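Local coordinates for protein TetR family transcriptional regulator (Rhodococcus erythropolis, PDB 4ZA6) that probably binds DNA as a TetR-family repressor, controlling the qsdA gene for degradation of quorum-sensing signals, at residues L28-L33 with A38-W43; R64-Q69 with G83-S88; E126-Q131 with G135-T140. All coordinates share one frame; numbering follows the deposited sequence.

Contact 1: L28-L33 with A38-W43; sequences LLAERL and ATLYRW
L40 is the one residue of 38-43 whose side chain comes into close contact with 28-33, where L29, A30 and L33 receive it. Along the segment, T39 serves its own helix, laying CG2 over one face of the W43 indole. L40 then reaches across. With CG anti to its backbone N (chi1 179°), the isobutyl group is aimed at the other helix and splits its two methyls among three partners. CD2 lies 3.9 Å from L29 CG and also touches A30 CB. CD1 meets L33 CD1 at 3.8 Å. The L40 side chain runs at about a right angle to those of both leucines. Last comes W43, which only approaches 28-33; its indole packs on E6 of helix 4-19 and on V35 of the turn. The two short axes pass 9.9 Å apart at 98°, consistent with the helix-turn-helix by which TetR-family repressors bind DNA. Helix 4-19 backs the pair, with T13 against L29 and A10 against L33. The small A30 lets the backbones come close, A30 CA and L40 CA lying 6.1 Å apart. No hydrogen bond joins the two segments, which implies that the direct contact between them is purely apolar.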
ATOM      1  N   LEU A  28      19.559 -16.371  -2.524  1.00 38.52           N
ATOM      2  CA  LEU A  28      18.996 -17.107  -1.382  1.00 39.12           C
ATOM      3  C   LEU A  28      17.593 -17.590  -1.825  1.00 38.70           C
ATOM      4  O   LEU A  28      17.287 -18.773  -1.702  1.00 36.85           O
ATOM      5  CB  LEU A  28      18.861 -16.143  -0.188  1.00 40.62           C
ATOM      6  CG  LEU A  28      19.293 -16.593   1.220  1.00 48.68           C
ATOM      7  CD1 LEU A  28      19.892 -15.426   1.995  1.00 48.04           C
ATOM      8  CD2 LEU A  28      18.103 -17.104   2.025  1.00 52.61           C
ATOM      9  N   LEU A  29      16.775 -16.684  -2.411  1.00 33.43           N
ATOM     10  CA  LEU A  29      15.435 -17.018  -2.912  1.00 32.18           C
ATOM     11  C   LEU A  29      15.466 -18.148  -3.956  1.00 36.12           C
ATOM     12  O   LEU A  29      14.728 -19.134  -3.807  1.00 35.94           O
ATOM     13  CB  LEU A  29      14.743 -15.774  -3.479  1.00 31.65           C
ATOM     14  CG  LEU A  29      13.313 -15.923  -4.052  1.00 35.53           C
ATOM     15  CD1 LEU A  29      12.388 -16.692  -3.130  1.00 35.78           C
ATOM     16  CD2 LEU A  29      12.707 -14.579  -4.236  1.00 35.68           C
ATOM     17  N   ALA A  30      16.327 -18.025  -4.985  1.00 31.47           N
ATOM     18  CA  ALA A  30      16.469 -19.057  -6.019  1.00 31.67           C
ATOM     19  C   ALA A  30      16.858 -20.412  -5.403  1.00 38.14           C
ATOM     20  O   ALA A  30      16.320 -21.456  -5.801  1.00 37.49           O
ATOM     21  CB  ALA A  30      17.508 -18.616  -7.036  1.00 32.99           C
ATOM     22  N   GLU A  31      17.769 -20.399  -4.401  1.00 36.03           N
ATOM     23  CA  GLU A  31      18.205 -21.623  -3.715  1.00 37.41           C
ATOM     24  C   GLU A  31      17.037 -22.236  -2.935  1.00 38.83           C
ATOM     25  O   GLU A  31      16.818 -23.430  -3.039  1.00 37.70           O
ATOM     26  CB  GLU A  31      19.420 -21.335  -2.793  1.00 40.34           C
ATOM     27  CG  GLU A  31      19.956 -22.539  -2.026  1.00 51.79           C
ATOM     28  CD  GLU A  31      21.418 -22.419  -1.644  1.00 87.36           C
ATOM     29  OE1 GLU A  31      21.724 -21.964  -0.517  1.00 93.46           O
ATOM     30  OE2 GLU A  31      22.267 -22.790  -2.486  1.00 84.92           O
ATOM     31  N   ARG A  32      16.263 -21.414  -2.193  1.00 36.75           N
ATOM     32  CA  ARG A  32      15.080 -21.895  -1.439  1.00 36.58           C
ATOM     33  C   ARG A  32      14.020 -22.525  -2.356  1.00 36.54           C
ATOM     34  O   ARG A  32      13.396 -23.523  -1.988  1.00 38.13           O
ATOM     35  CB  ARG A  32      14.450 -20.766  -0.610  1.00 34.99           C
ATOM     36  CG  ARG A  32      15.178 -20.489   0.692  1.00 45.01           C
ATOM     37  CD  ARG A  32      14.504 -19.373   1.436  1.00 46.94           C
ATOM     38  NE  ARG A  32      15.259 -18.983   2.622  1.00 58.92           N
ATOM     39  CZ  ARG A  32      14.834 -18.108   3.526  1.00 70.07           C
ATOM     40  NH1 ARG A  32      13.640 -17.547   3.404  1.00 53.73           N
ATOM     41  NH2 ARG A  32      15.588 -17.810   4.573  1.00 63.35           N
ATOM     42  N   LEU A  33      13.841 -21.955  -3.551  1.00 29.78           N
ATOM     43  CA  LEU A  33      12.896 -22.461  -4.547  1.00 28.34           C
ATOM     44  C   LEU A  33      13.393 -23.683  -5.311  1.00 32.07           C
ATOM     45  O   LEU A  33      12.596 -24.388  -5.943  1.00 29.90           O
ATOM     46  CB  LEU A  33      12.532 -21.351  -5.532  1.00 27.68           C
ATOM     47  CG  LEU A  33      11.592 -20.264  -5.017  1.00 32.02           C
ATOM     48  CD1 LEU A  33      11.551 -19.116  -5.980  1.00 31.61           C
ATOM     49  CD2 LEU A  33      10.176 -20.798  -4.815  1.00 34.72           C
ATOM     50  N   ALA A  38      18.443 -17.483 -13.474  1.00 43.65           N
ATOM     51  CA  ALA A  38      17.817 -17.122 -14.743  1.00 42.29           C
ATOM     52  C   ALA A  38      16.322 -17.480 -14.740  1.00 42.76           C
ATOM     53  O   ALA A  38      15.526 -16.675 -15.195  1.00 41.53           O
ATOM     54  CB  ALA A  38      18.531 -17.829 -15.895  1.00 43.80           C
ATOM     55  N   THR A  39      15.955 -18.690 -14.241  1.00 37.58           N
ATOM     56  CA  THR A  39      14.567 -19.163 -14.125  1.00 36.95           C
ATOM     57  C   THR A  39      13.781 -18.212 -13.189  1.00 39.69           C
ATOM     58  O   THR A  39      12.664 -17.779 -13.528  1.00 38.37           O
ATOM     59  CB  THR A  39      14.572 -20.624 -13.628  1.00 48.01           C
ATOM     60  OG1 THR A  39      15.142 -21.446 -14.642  1.00 48.84           O
ATOM     61  CG2 THR A  39      13.172 -21.145 -13.260  1.00 48.27           C
ATOM     62  N   LEU A  40      14.378 -17.874 -12.024  1.00 37.14           N
ATOM     63  CA  LEU A  40      13.754 -16.947 -11.074  1.00 35.92           C
ATOM     64  C   LEU A  40      13.435 -15.578 -11.715  1.00 40.32           C
ATOM     65  O   LEU A  40      12.300 -15.112 -11.588  1.00 38.34           O
ATOM     66  CB  LEU A  40      14.589 -16.788  -9.785  1.00 36.11           C
ATOM     67  CG  LEU A  40      14.005 -15.804  -8.739  1.00 39.60           C
ATOM     68  CD1 LEU A  40      12.652 -16.296  -8.211  1.00 40.07           C
ATOM     69  CD2 LEU A  40      14.960 -15.563  -7.606  1.00 40.52           C
ATOM     70  N   TYR A  41      14.410 -14.968 -12.442  1.00 40.90           N
ATOM     71  CA  TYR A  41      14.219 -13.673 -13.128  1.00 41.91           C
ATOM     72  C   TYR A  41      13.055 -13.750 -14.121  1.00 45.32           C
ATOM     73  O   TYR A  41      12.220 -12.843 -14.159  1.00 44.31           O
ATOM     74  CB  TYR A  41      15.509 -13.187 -13.836  1.00 45.33           C
ATOM     75  CG  TYR A  41      15.270 -11.952 -14.686  1.00 49.39           C
ATOM     76  CD1 TYR A  41      15.227 -10.684 -14.114  1.00 51.49           C
ATOM     77  CD2 TYR A  41      15.024 -12.058 -16.054  1.00 51.48           C
ATOM     78  CE1 TYR A  41      14.948  -9.552 -14.880  1.00 53.20           C
ATOM     79  CE2 TYR A  41      14.738 -10.934 -16.830  1.00 52.80           C
ATOM     80  CZ  TYR A  41      14.706  -9.682 -16.238  1.00 61.62           C
ATOM     81  OH  TYR A  41      14.455  -8.562 -16.995  1.00 64.94           O
ATOM     82  N   ARG A  42      12.999 -14.849 -14.908  1.00 42.32           N
ATOM     83  CA  ARG A  42      11.944 -15.126 -15.885  1.00 41.88           C
ATOM     84  C   ARG A  42      10.577 -15.189 -15.208  1.00 44.80           C
ATOM     85  O   ARG A  42       9.593 -14.710 -15.777  1.00 45.55           O
ATOM     86  CB  ARG A  42      12.245 -16.440 -16.607  1.00 44.78           C
ATOM     87  CG  ARG A  42      11.612 -16.562 -17.988  1.00 60.22           C
ATOM     88  CD  ARG A  42      12.217 -17.690 -18.816  1.00 67.96           C
ATOM     89  NE  ARG A  42      12.084 -19.001 -18.173  1.00 73.95           N
ATOM     90  CZ  ARG A  42      13.107 -19.761 -17.797  1.00 85.66           C
ATOM     91  NH1 ARG A  42      14.354 -19.363 -18.012  1.00 73.14           N
ATOM     92  NH2 ARG A  42      12.892 -20.932 -17.215  1.00 72.01           N
ATOM     93  N   TRP A  43      10.523 -15.724 -13.972  1.00 38.57           N
ATOM     94  CA  TRP A  43       9.277 -15.858 -13.219  1.00 36.47           C
ATOM     95  C   TRP A  43       8.764 -14.578 -12.598  1.00 40.85           C
ATOM     96  O   TRP A  43       7.567 -14.324 -12.663  1.00 40.94           O
ATOM     97  CB  TRP A  43       9.421 -16.918 -12.110  1.00 34.33           C
ATOM     98  CG  TRP A  43       9.482 -18.353 -12.584  1.00 34.89           C
ATOM     99  CD1 TRP A  43       9.456 -18.808 -13.871  1.00 37.72           C
ATOM    100  CD2 TRP A  43       9.645 -19.510 -11.751  1.00 34.66           C
ATOM    101  NE1 TRP A  43       9.550 -20.184 -13.889  1.00 37.56           N
ATOM    102  CE2 TRP A  43       9.653 -20.641 -12.599  1.00 38.34           C
ATOM    103  CE3 TRP A  43       9.748 -19.702 -10.363  1.00 35.69           C
ATOM    104  CZ2 TRP A  43       9.790 -21.945 -12.106  1.00 37.81           C
ATOM    105  CZ3 TRP A  43       9.861 -20.997  -9.874  1.00 37.45           C
ATOM    106  CH2 TRP A  43       9.847 -22.103 -10.738  1.00 38.44           C
TER

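Contact 2: R64-Q69 with G83-S88; sequences RKAMSQ and GRVMRS
A66 meets R84 and V85 where the two helices come nearest, and Q69, one turn further on, meets the far end of R84. The methyl of A66 sits at the centre of the packing: its CB lies 3.6 Å from V85 CG2 and 3.8 Å from R84 CB. V85 presents that methyl because CG1 is anti to the backbone N (chi1 168°), which puts CG2 beside the N and against the alanine. R84 behaves differently. From CG to NE its chain is fully extended, carrying CD past A66 O to the end of the opposing helix. A quarter turn about CD-NE (chi4 -89°) then sets the guanidinium so that one face receives the backbone O of Q69, 3.3 Å above the plane and offset toward its rim. The nearest nitrogen, NH2, is 3.4 Å from Q69 O but badly angled, so the approach is a face contact and no hydrogen bond. On the same residue, Q69 CB lies 3.6 Å from R84 NH1, and the two long side chains cross almost perpendicularly. A leucine in place of R84 would probably leave Q69 O without the positive group lying against it and uncover the aliphatic flank of Q69. R84 NE also makes a long, weak ion pair with D80. The segments run roughly antiparallel, at 137° with 9.0 Å between axes, and 83-88 belongs to the TetR-type C-terminal domain. Away from the shared face, M67 packs on I123 and I127 of helix 115-133, and M86 on A173 and L174 of helix 170-181.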
ATOM      1  N   ARG A  64      -8.075  -4.543   3.151  1.00 32.27           N
ATOM      2  CA  ARG A  64      -9.198  -5.464   3.349  1.00 32.65           C
ATOM      3  C   ARG A  64      -9.567  -5.579   4.807  1.00 36.09           C
ATOM      4  O   ARG A  64     -10.747  -5.659   5.131  1.00 38.62           O
ATOM      5  CB  ARG A  64      -8.872  -6.860   2.777  1.00 34.72           C
ATOM      6  CG  ARG A  64      -8.556  -6.867   1.271  1.00 40.39           C
ATOM      7  CD  ARG A  64      -9.785  -6.784   0.393  1.00 39.82           C
ATOM      8  NE  ARG A  64      -9.440  -6.801  -1.030  1.00 37.12           N
ATOM      9  CZ  ARG A  64     -10.101  -6.116  -1.949  1.00 46.79           C
ATOM     10  NH1 ARG A  64     -11.126  -5.351  -1.606  1.00 42.17           N
ATOM     11  NH2 ARG A  64      -9.730  -6.172  -3.221  1.00 37.74           N
ATOM     12  N   LYS A  65      -8.564  -5.618   5.686  1.00 30.53           N
ATOM     13  CA  LYS A  65      -8.778  -5.702   7.130  1.00 30.41           C
ATOM     14  C   LYS A  65      -9.411  -4.391   7.588  1.00 32.41           C
ATOM     15  O   LYS A  65     -10.454  -4.413   8.229  1.00 33.74           O
ATOM     16  CB  LYS A  65      -7.446  -5.975   7.861  1.00 32.32           C
ATOM     17  CG  LYS A  65      -7.615  -6.237   9.359  1.00 41.92           C
ATOM     18  CD  LYS A  65      -6.285  -6.414  10.062  1.00 55.91           C
ATOM     19  CE  LYS A  65      -6.451  -6.591  11.554  1.00 76.79           C
ATOM     20  NZ  LYS A  65      -5.145  -6.771  12.245  1.00 87.87           N
ATOM     21  N   ALA A  66      -8.853  -3.255   7.173  1.00 27.50           N
ATOM     22  CA  ALA A  66      -9.403  -1.955   7.551  1.00 27.21           C
ATOM     23  C   ALA A  66     -10.838  -1.761   7.064  1.00 30.25           C
ATOM     24  O   ALA A  66     -11.628  -1.194   7.800  1.00 31.10           O
ATOM     25  CB  ALA A  66      -8.514  -0.828   7.052  1.00 27.23           C
ATOM     26  N   MET A  67     -11.176  -2.247   5.853  1.00 26.10           N
ATOM     27  CA  MET A  67     -12.528  -2.153   5.277  1.00 26.13           C
ATOM     28  C   MET A  67     -13.555  -2.931   6.075  1.00 31.56           C
ATOM     29  O   MET A  67     -14.704  -2.502   6.153  1.00 32.52           O
ATOM     30  CB  MET A  67     -12.549  -2.649   3.826  1.00 27.68           C
ATOM     31  CG  MET A  67     -11.969  -1.673   2.820  1.00 29.98           C
ATOM     32  SD  MET A  67     -11.492  -2.501   1.264  1.00 33.59           S
ATOM     33  CE  MET A  67     -13.110  -2.825   0.559  1.00 31.35           C
ATOM     34  N   SER A  68     -13.171  -4.094   6.622  1.00 29.57           N
ATOM     35  CA  SER A  68     -14.092  -4.921   7.410  1.00 31.52           C
ATOM     36  C   SER A  68     -14.251  -4.367   8.840  1.00 36.60           C
ATOM     37  O   SER A  68     -15.298  -4.564   9.450  1.00 37.11           O
ATOM     38  CB  SER A  68     -13.629  -6.381   7.429  1.00 36.32           C
ATOM     39  OG  SER A  68     -12.400  -6.549   8.119  1.00 48.14           O
ATOM     40  N   GLN A  69     -13.221  -3.654   9.356  1.00 32.92           N
ATOM     41  CA  GLN A  69     -13.226  -3.105  10.723  1.00 33.81           C
ATOM     42  C   GLN A  69     -13.691  -1.648  10.835  1.00 37.13           C
ATOM     43  O   GLN A  69     -14.106  -1.224  11.916  1.00 38.22           O
ATOM     44  CB  GLN A  69     -11.862  -3.326  11.403  1.00 35.43           C
ATOM     45  CG  GLN A  69     -11.619  -4.814  11.727  1.00 47.73           C
ATOM     46  CD  GLN A  69     -10.274  -5.167  12.313  1.00 60.07           C
ATOM     47  OE1 GLN A  69     -10.105  -6.224  12.933  1.00 57.39           O
ATOM     48  NE2 GLN A  69      -9.271  -4.339  12.080  1.00 44.91           N
ATOM     49  N   GLY A  83      -7.419   6.079   7.857  1.00 24.84           N
ATOM     50  CA  GLY A  83      -6.767   6.281   9.142  1.00 25.61           C
ATOM     51  C   GLY A  83      -6.214   4.967   9.665  1.00 29.72           C
ATOM     52  O   GLY A  83      -5.053   4.900  10.074  1.00 28.40           O
ATOM     53  N   ARG A  84      -7.039   3.891   9.599  1.00 27.36           N
ATOM     54  CA  ARG A  84      -6.682   2.531  10.018  1.00 26.37           C
ATOM     55  C   ARG A  84      -5.505   1.987   9.216  1.00 29.49           C
ATOM     56  O   ARG A  84      -4.553   1.456   9.815  1.00 28.56           O
ATOM     57  CB  ARG A  84      -7.879   1.587   9.883  1.00 22.72           C
ATOM     58  CG  ARG A  84      -8.878   1.702  11.018  1.00 24.24           C
ATOM     59  CD  ARG A  84     -10.102   0.845  10.769  1.00 28.50           C
ATOM     60  NE  ARG A  84     -11.093   1.054  11.823  1.00 29.03           N
ATOM     61  CZ  ARG A  84     -11.134   0.360  12.951  1.00 39.12           C
ATOM     62  NH1 ARG A  84     -10.243  -0.597  13.182  1.00 36.65           N
ATOM     63  NH2 ARG A  84     -12.062   0.621  13.861  1.00 26.79           N
ATOM     64  N   VAL A  85      -5.578   2.083   7.864  1.00 24.46           N
ATOM     65  CA  VAL A  85      -4.527   1.613   6.964  1.00 23.47           C
ATOM     66  C   VAL A  85      -3.212   2.368   7.297  1.00 28.06           C
ATOM     67  O   VAL A  85      -2.191   1.736   7.526  1.00 28.11           O
ATOM     68  CB  VAL A  85      -4.924   1.768   5.463  1.00 26.65           C
ATOM     69  CG1 VAL A  85      -3.717   1.544   4.543  1.00 26.20           C
ATOM     70  CG2 VAL A  85      -6.041   0.811   5.088  1.00 25.78           C
ATOM     71  N   MET A  86      -3.255   3.706   7.370  1.00 24.73           N
ATOM     72  CA  MET A  86      -2.047   4.500   7.639  1.00 24.58           C
ATOM     73  C   MET A  86      -1.380   4.205   8.977  1.00 29.00           C
ATOM     74  O   MET A  86      -0.153   4.108   9.038  1.00 27.52           O
ATOM     75  CB  MET A  86      -2.306   5.988   7.453  1.00 25.69           C
ATOM     76  CG  MET A  86      -2.549   6.344   6.017  1.00 28.19           C
ATOM     77  SD  MET A  86      -2.553   8.123   5.757  1.00 31.16           S
ATOM     78  CE  MET A  86      -4.248   8.539   6.244  1.00 28.88           C
ATOM     79  N   ARG A  87      -2.180   4.040  10.036  1.00 27.05           N
ATOM     80  CA  ARG A  87      -1.660   3.725  11.360  1.00 26.85           C
ATOM     81  C   ARG A  87      -1.127   2.308  11.430  1.00 29.46           C
ATOM     82  O   ARG A  87      -0.151   2.075  12.137  1.00 27.27           O
ATOM     83  CB  ARG A  87      -2.698   4.022  12.448  1.00 28.31           C
ATOM     84  CG  ARG A  87      -2.902   5.514  12.621  1.00 32.05           C
ATOM     85  CD  ARG A  87      -3.814   5.871  13.778  1.00 44.18           C
ATOM     86  NE  ARG A  87      -5.176   6.092  13.303  1.00 58.24           N
ATOM     87  CZ  ARG A  87      -5.734   7.286  13.123  1.00 53.94           C
ATOM     88  NH1 ARG A  87      -5.077   8.392  13.441  1.00 38.88           N
ATOM     89  NH2 ARG A  87      -6.969   7.380  12.658  1.00 39.39           N
ATOM     90  N   SER A  88      -1.715   1.370  10.637  1.00 27.73           N
ATOM     91  CA  SER A  88      -1.241  -0.018  10.580  1.00 28.27           C
ATOM     92  C   SER A  88       0.125  -0.067   9.879  1.00 32.48           C
ATOM     93  O   SER A  88       1.036  -0.749  10.336  1.00 33.30           O
ATOM     94  CB  SER A  88      -2.250  -0.905   9.858  1.00 30.14           C
ATOM     95  OG  SER A  88      -1.757  -2.232   9.790  1.00 34.13           O
TER

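Contact 3: E126-Q131 with G135-T140; sequences EILQSQ and GQLTIT
Q131 meets L137 and Q136 at once, and its side chain can be read atom by atom. CB lies 3.8 Å from L137 CB, apolar carbon against apolar carbon. CG is anti to the carbonyl carbon, and beyond it the chain bends (chi2 -55°), bringing the amide round toward Q136. At the tip OE1 sits 3.4 Å from Q136 CB, a plain van der Waals approach, for its hydrogen bond comes from G74 N at the start of helix 74-90. The amide planes of the two glutamines are only 12° apart. The backbone of Q131 is engaged as well. Its O accepts from Q136 N at 2.9 Å, the donor standing almost in line with the C=O bond (170°). This is the long bond of a Schellman motif, which closes helix 115-133 at G135, a residue whose positive phi suits glycine. Past that reversal the chain doubles back along the helix, and L137 faces it: with CG anti to its own N, L137 sends CD2 to within 3.7 Å of L128 CD2, over the preceding turn. I78 of helix 74-90 touches both leucines, and L146 of helix 143-158 packs on L128.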
ATOM      1  N   GLU A 126     -12.704   0.941  -5.572  1.00 28.65           N
ATOM      2  CA  GLU A 126     -13.719  -0.050  -5.181  1.00 29.22           C
ATOM      3  C   GLU A 126     -14.515   0.458  -3.950  1.00 33.17           C
ATOM      4  O   GLU A 126     -15.753   0.358  -3.922  1.00 32.82           O
ATOM      5  CB  GLU A 126     -13.029  -1.392  -4.908  1.00 30.06           C
ATOM      6  CG  GLU A 126     -13.958  -2.508  -4.461  1.00 35.60           C
ATOM      7  CD  GLU A 126     -13.257  -3.627  -3.719  1.00 55.30           C
ATOM      8  OE1 GLU A 126     -12.068  -3.900  -4.006  1.00 48.67           O
ATOM      9  OE2 GLU A 126     -13.917  -4.254  -2.863  1.00 43.37           O
ATOM     10  N   ILE A 127     -13.806   1.006  -2.954  1.00 30.34           N
ATOM     11  CA  ILE A 127     -14.394   1.595  -1.739  1.00 31.33           C
ATOM     12  C   ILE A 127     -15.320   2.762  -2.149  1.00 35.98           C
ATOM     13  O   ILE A 127     -16.456   2.850  -1.676  1.00 37.07           O
ATOM     14  CB  ILE A 127     -13.306   2.052  -0.727  1.00 34.22           C
ATOM     15  CG1 ILE A 127     -12.638   0.845  -0.044  1.00 34.56           C
ATOM     16  CG2 ILE A 127     -13.901   2.996   0.335  1.00 36.68           C
ATOM     17  CD1 ILE A 127     -11.161   1.084   0.381  1.00 35.95           C
ATOM     18  N   LEU A 128     -14.832   3.637  -3.034  1.00 30.09           N
ATOM     19  CA  LEU A 128     -15.592   4.779  -3.536  1.00 29.84           C
ATOM     20  C   LEU A 128     -16.835   4.341  -4.283  1.00 34.69           C
ATOM     21  O   LEU A 128     -17.920   4.866  -4.015  1.00 36.12           O
ATOM     22  CB  LEU A 128     -14.727   5.694  -4.421  1.00 30.00           C
ATOM     23  CG  LEU A 128     -13.573   6.407  -3.721  1.00 35.92           C
ATOM     24  CD1 LEU A 128     -12.703   7.147  -4.713  1.00 35.30           C
ATOM     25  CD2 LEU A 128     -14.069   7.343  -2.629  1.00 39.41           C
ATOM     26  N   GLN A 129     -16.701   3.342  -5.173  1.00 31.51           N
ATOM     27  CA  GLN A 129     -17.821   2.838  -5.964  1.00 31.07           C
ATOM     28  C   GLN A 129     -18.882   2.214  -5.073  1.00 34.73           C
ATOM     29  O   GLN A 129     -20.057   2.466  -5.300  1.00 34.70           O
ATOM     30  CB  GLN A 129     -17.348   1.851  -7.043  1.00 32.60           C
ATOM     31  CG  GLN A 129     -18.458   1.377  -7.997  1.00 44.92           C
ATOM     32  CD  GLN A 129     -19.019   2.486  -8.858  1.00 57.81           C
ATOM     33  OE1 GLN A 129     -20.169   2.916  -8.701  1.00 53.24           O
ATOM     34  NE2 GLN A 129     -18.218   2.977  -9.787  1.00 51.43           N
ATOM     35  N   SER A 130     -18.482   1.429  -4.059  1.00 32.73           N
ATOM     36  CA  SER A 130     -19.446   0.801  -3.144  1.00 33.72           C
ATOM     37  C   SER A 130     -20.207   1.854  -2.354  1.00 36.79           C
ATOM     38  O   SER A 130     -21.416   1.717  -2.191  1.00 38.29           O
ATOM     39  CB  SER A 130     -18.791  -0.250  -2.248  1.00 38.31           C
ATOM     40  OG  SER A 130     -17.864   0.297  -1.322  1.00 52.23           O
ATOM     41  N   GLN A 131     -19.528   2.928  -1.919  1.00 30.90           N
ATOM     42  CA  GLN A 131     -20.186   4.031  -1.202  1.00 31.16           C
ATOM     43  C   GLN A 131     -21.166   4.798  -2.090  1.00 33.54           C
ATOM     44  O   GLN A 131     -22.207   5.215  -1.607  1.00 33.55           O
ATOM     45  CB  GLN A 131     -19.160   4.965  -0.518  1.00 32.21           C
ATOM     46  CG  GLN A 131     -18.437   4.312   0.673  1.00 31.17           C
ATOM     47  CD  GLN A 131     -19.377   3.754   1.719  1.00 40.24           C
ATOM     48  OE1 GLN A 131     -20.301   4.423   2.172  1.00 45.34           O
ATOM     49  NE2 GLN A 131     -19.176   2.515   2.115  1.00 32.21           N
ATOM     50  N   GLY A 135     -25.616   4.757  -2.065  1.00 37.74           N
ATOM     51  CA  GLY A 135     -26.257   6.071  -1.958  1.00 36.98           C
ATOM     52  C   GLY A 135     -25.694   6.902  -0.820  1.00 38.30           C
ATOM     53  O   GLY A 135     -26.370   7.791  -0.304  1.00 37.49           O
ATOM     54  N   GLN A 136     -24.438   6.636  -0.438  1.00 33.76           N
ATOM     55  CA  GLN A 136     -23.755   7.288   0.691  1.00 33.55           C
ATOM     56  C   GLN A 136     -22.694   8.303   0.286  1.00 35.56           C
ATOM     57  O   GLN A 136     -22.131   8.988   1.147  1.00 32.62           O
ATOM     58  CB  GLN A 136     -23.098   6.226   1.600  1.00 34.35           C
ATOM     59  CG  GLN A 136     -24.034   5.101   2.078  1.00 39.68           C
ATOM     60  CD  GLN A 136     -25.048   5.497   3.124  1.00 49.16           C
ATOM     61  OE1 GLN A 136     -25.476   6.644   3.232  1.00 48.19           O
ATOM     62  NE2 GLN A 136     -25.495   4.527   3.900  1.00 38.34           N
ATOM     63  N   LEU A 137     -22.403   8.387  -1.012  1.00 32.11           N
ATOM     64  CA  LEU A 137     -21.372   9.303  -1.482  1.00 30.21           C
ATOM     65  C   LEU A 137     -21.733   9.967  -2.804  1.00 34.98           C
ATOM     66  O   LEU A 137     -22.123   9.300  -3.760  1.00 36.29           O
ATOM     67  CB  LEU A 137     -20.014   8.545  -1.582  1.00 28.31           C
ATOM     68  CG  LEU A 137     -18.759   9.356  -1.974  1.00 30.13           C
ATOM     69  CD1 LEU A 137     -18.331  10.310  -0.876  1.00 28.73           C
ATOM     70  CD2 LEU A 137     -17.621   8.426  -2.316  1.00 30.48           C
ATOM     71  N   THR A 138     -21.524  11.263  -2.872  1.00 31.61           N
ATOM     72  CA  THR A 138     -21.746  12.028  -4.089  1.00 32.85           C
ATOM     73  C   THR A 138     -20.374  12.465  -4.634  1.00 35.52           C
ATOM     74  O   THR A 138     -19.621  13.148  -3.939  1.00 32.50           O
ATOM     75  CB  THR A 138     -22.724  13.190  -3.830  1.00 43.15           C
ATOM     76  OG1 THR A 138     -23.919  12.644  -3.289  1.00 44.31           O
ATOM     77  CG2 THR A 138     -23.072  13.958  -5.101  1.00 45.66           C
ATOM     78  N   ILE A 139     -20.030  12.002  -5.847  1.00 31.89           N
ATOM     79  CA  ILE A 139     -18.764  12.350  -6.481  1.00 31.78           C
ATOM     80  C   ILE A 139     -18.984  12.898  -7.870  1.00 36.54           C
ATOM     81  O   ILE A 139     -19.996  12.572  -8.500  1.00 35.79           O
ATOM     82  CB  ILE A 139     -17.720  11.198  -6.448  1.00 34.45           C
ATOM     83  CG1 ILE A 139     -18.206   9.934  -7.198  1.00 34.66           C
ATOM     84  CG2 ILE A 139     -17.265  10.924  -5.013  1.00 35.54           C
ATOM     85  CD1 ILE A 139     -17.147   8.758  -7.289  1.00 36.86           C
ATOM     86  N   THR A 140     -18.063  13.772  -8.324  1.00 34.99           N
ATOM     87  CA  THR A 140     -18.141  14.411  -9.650  1.00 36.45           C
ATOM     88  C   THR A 140     -17.142  13.814 -10.622  1.00 38.62           C
ATOM     89  O   THR A 140     -17.321  13.924 -11.831  1.00 38.96           O
ATOM     90  CB  THR A 140     -18.047  15.950  -9.573  1.00 42.14           C
ATOM     91  OG1 THR A 140     -16.874  16.357  -8.860  1.00 45.05           O
ATOM     92  CG2 THR A 140     -19.274  16.564  -8.951  1.00 41.06           C
TER

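How the contacts relate
The three contacts follow one another along the chain without interleaving, and they divide between two regions. Contact 1 belongs to the helix-turn-helix and lies far from the others, its centre 33 Å from that of contact 2 and 42 Å from that of contact 3; a bound calcium ion is about 14 Å from the L33 side chain. Helix 47-69, next in the chain after helix 37-44, spans the gap and brings contact 2 up to contact 3, the two centres being 18 Å apart. There they touch: R64 NH1 forms a 3.0 Å salt bridge with E126 OE1, and M67 SD packs 3.7 Å from I127 CD1. Contacts 2 and 3 thus share an interface that contact 1 does not enter.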